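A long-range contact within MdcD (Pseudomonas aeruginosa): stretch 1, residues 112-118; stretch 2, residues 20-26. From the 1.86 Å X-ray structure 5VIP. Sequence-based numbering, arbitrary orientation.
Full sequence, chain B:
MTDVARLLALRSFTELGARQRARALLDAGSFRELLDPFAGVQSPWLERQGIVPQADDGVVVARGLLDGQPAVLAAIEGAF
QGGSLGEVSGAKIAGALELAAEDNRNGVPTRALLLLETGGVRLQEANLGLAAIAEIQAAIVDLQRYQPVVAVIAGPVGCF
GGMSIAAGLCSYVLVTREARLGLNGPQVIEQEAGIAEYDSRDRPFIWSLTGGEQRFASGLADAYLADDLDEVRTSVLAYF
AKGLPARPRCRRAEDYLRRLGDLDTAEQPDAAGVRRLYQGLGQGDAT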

# COMPACT_ATOMS: atom_id res chain seq x y z
N ALA B 112 14.58 -8.11 7.25
CA ALA B 112 13.71 -7.16 7.92
C ALA B 112 12.51 -7.87 8.56
O ALA B 112 11.84 -8.70 7.93
CB ALA B 112 13.22 -6.08 6.93
N LEU B 113 12.26 -7.51 9.81
CA LEU B 113 11.18 -8.08 10.61
C LEU B 113 10.25 -6.96 11.05
O LEU B 113 10.69 -5.98 11.67
CB LEU B 113 11.75 -8.82 11.82
CG LEU B 113 10.79 -9.39 12.87
CD1 LEU B 113 9.86 -10.44 12.25
CD2 LEU B 113 11.60 -10.01 14.00
N LEU B 114 8.97 -7.09 10.70
CA LEU B 114 7.97 -6.06 10.99
C LEU B 114 6.98 -6.54 12.04
O LEU B 114 6.28 -7.52 11.83
CB LEU B 114 7.21 -5.66 9.71
CG LEU B 114 8.05 -5.16 8.54
CD1 LEU B 114 7.15 -4.87 7.32
CD2 LEU B 114 8.80 -3.90 8.96
N LEU B 115 6.91 -5.81 13.16
CA LEU B 115 5.91 -6.08 14.18
C LEU B 115 4.78 -5.06 14.05
O LEU B 115 4.91 -3.90 14.48
CB LEU B 115 6.55 -6.01 15.58
CG LEU B 115 7.17 -7.29 16.16
CD1 LEU B 115 7.95 -8.13 15.15
CD2 LEU B 115 8.05 -6.97 17.37
N LEU B 116 3.68 -5.49 13.46
CA LEU B 116 2.64 -4.56 13.00
C LEU B 116 1.44 -4.47 13.94
O LEU B 116 0.49 -5.25 13.83
CB LEU B 116 2.18 -4.97 11.60
CG LEU B 116 3.30 -4.97 10.56
CD1 LEU B 116 2.79 -5.36 9.18
CD2 LEU B 116 3.97 -3.61 10.51
N GLU B 117 1.48 -3.50 14.85
CA GLU B 117 0.33 -3.21 15.71
C GLU B 117 -0.12 -1.81 15.36
O GLU B 117 0.46 -0.84 15.85
CB GLU B 117 0.70 -3.30 17.19
CG GLU B 117 1.19 -4.69 17.63
CD GLU B 117 0.13 -5.77 17.42
OE1 GLU B 117 0.48 -6.87 16.91
OE2 GLU B 117 -1.04 -5.53 17.79
N THR B 118 -1.11 -1.69 14.50
CA THR B 118 -1.44 -0.39 13.94
C THR B 118 -2.87 -0.36 13.39
O THR B 118 -3.41 -1.38 12.94
CB THR B 118 -0.43 -0.02 12.82
OG1 THR B 118 -0.69 1.31 12.34
CG2 THR B 118 -0.49 -1.02 11.67
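Stretch 2 20-26: QRARALL

Packing of helix 20-25 of MdcD on strand 112-115, two segments at least 88 residues apart in sequence. Stretch 2 is helical from Q20 to L25, the last turns of a helix that begins earlier in the chain, and its backbone holds the regular pattern in A24 N to Q20 O (2.9 Å) and L25 N to R21 O (3.1 Å); L26 is the first residue to leave helical phi/psi, at -75/151. The helix runs roughly against the strand, with 144° between their N-to-C directions, and the two axes approach to 10.4 Å. The backbones therefore stay well apart, the nearest CA pair being L115 and A22 at 8.2 Å, and the gap is bridged mainly by side chains; the contact buries 237 Å², both sides summed.

Along stretch 1, the alternation of an extended chain decides who takes part. A112 starts the segment out of reach of the helix. L113 points its CA-to-CB bond toward it and, in a t, p rotamer, brings CD2 to 3.9 Å from CD1 of L25, a purely apolar contact near the C-terminal end of the helix. L114 is again out of reach. L115 is the centre of the contact, with 64 Å² covered, more than any other residue here. CD1 of L115 lies 3.9 Å from CD1 of L25; CD2 lies 4.0 Å from the same L25 methyl, 3.6 Å from CB of R21 and 4.3 Å from the backbone N of A22. One leucine thus spans a full turn of helix, and CD1 of L25 in turn meets both L113 and L115, as the i, i+2 spacing of the strand allows. The small side chain of A22 points sideways and comes no nearer than 5.1 Å to stretch 1.

Beyond L115 the strand gives way to loop, yet the alternation persists: L116 turns its CA-to-CB bond away, and E117 turns its own toward the helix. Here the contact changes from apolar to charged. R21, after laying its CB against L115, extends with chi2 and chi3 both t and carries its guanidinium to E117, where OE1 stands 3.7 Å from NH1, at the edge of the group and near its plane. This is a long salt bridge without a hydrogen bond; both of these atoms are hydrogen-bonded elsewhere in the structure. T118 ends the stretch out of reach. The roughly antiparallel course matches the order of partners, L25 beside L113 and R21 beside E117, with L115 touching both.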

# COMPACT_ATOMS: atom_id res chain seq x y z
N GLN B 20 10.09 -3.97 24.09
CA GLN B 20 10.39 -5.25 24.70
C GLN B 20 10.27 -6.41 23.71
O GLN B 20 11.06 -7.33 23.73
CB GLN B 20 9.48 -5.52 25.88
CG GLN B 20 9.66 -4.56 27.03
CD GLN B 20 8.55 -4.71 28.05
OE1 GLN B 20 7.38 -4.77 27.68
NE2 GLN B 20 8.92 -4.80 29.32
N ARG B 21 9.26 -6.36 22.85
CA ARG B 21 9.12 -7.40 21.82
C ARG B 21 10.37 -7.43 20.93
O ARG B 21 10.89 -8.50 20.60
CB ARG B 21 7.87 -7.16 20.97
CG ARG B 21 6.56 -7.38 21.72
CD ARG B 21 5.36 -7.03 20.84
NE ARG B 21 4.13 -7.02 21.62
CZ ARG B 21 2.91 -7.11 21.12
NH1 ARG B 21 2.72 -7.24 19.81
NH2 ARG B 21 1.86 -7.09 21.93
N ALA B 22 10.85 -6.25 20.56
CA ALA B 22 12.01 -6.15 19.67
C ALA B 22 13.26 -6.72 20.33
O ALA B 22 14.02 -7.47 19.72
CB ALA B 22 12.23 -4.70 19.25
N ARG B 23 13.47 -6.36 21.59
CA ARG B 23 14.61 -6.86 22.34
C ARG B 23 14.53 -8.37 22.55
O ARG B 23 15.55 -9.06 22.51
CB ARG B 23 14.70 -6.14 23.69
CG ARG B 23 15.83 -6.59 24.61
CD ARG B 23 15.75 -5.82 25.94
NE ARG B 23 15.95 -4.38 25.73
CZ ARG B 23 14.99 -3.47 25.73
NH1 ARG B 23 13.72 -3.82 25.94
NH2 ARG B 23 15.29 -2.19 25.52
N ALA B 24 13.32 -8.87 22.76
CA ALA B 24 13.12 -10.29 23.02
C ALA B 24 13.39 -11.14 21.77
O ALA B 24 13.87 -12.28 21.87
CB ALA B 24 11.70 -10.53 23.52
N LEU B 25 13.13 -10.59 20.59
CA LEU B 25 13.25 -11.39 19.37
C LEU B 25 14.68 -11.43 18.80
O LEU B 25 15.10 -12.45 18.27
CB LEU B 25 12.28 -10.89 18.30
CG LEU B 25 10.79 -11.14 18.57
CD1 LEU B 25 9.92 -10.52 17.45
CD2 LEU B 25 10.49 -12.63 18.72
N LEU B 26 15.41 -10.32 18.92
CA LEU B 26 16.78 -10.23 18.39
C LEU B 26 17.73 -11.01 19.28
O LEU B 26 17.47 -11.15 20.48
CB LEU B 26 17.21 -8.76 18.27
CG LEU B 26 16.54 -7.97 17.14
CD1 LEU B 26 16.78 -6.46 17.27
CD2 LEU B 26 17.06 -8.47 15.81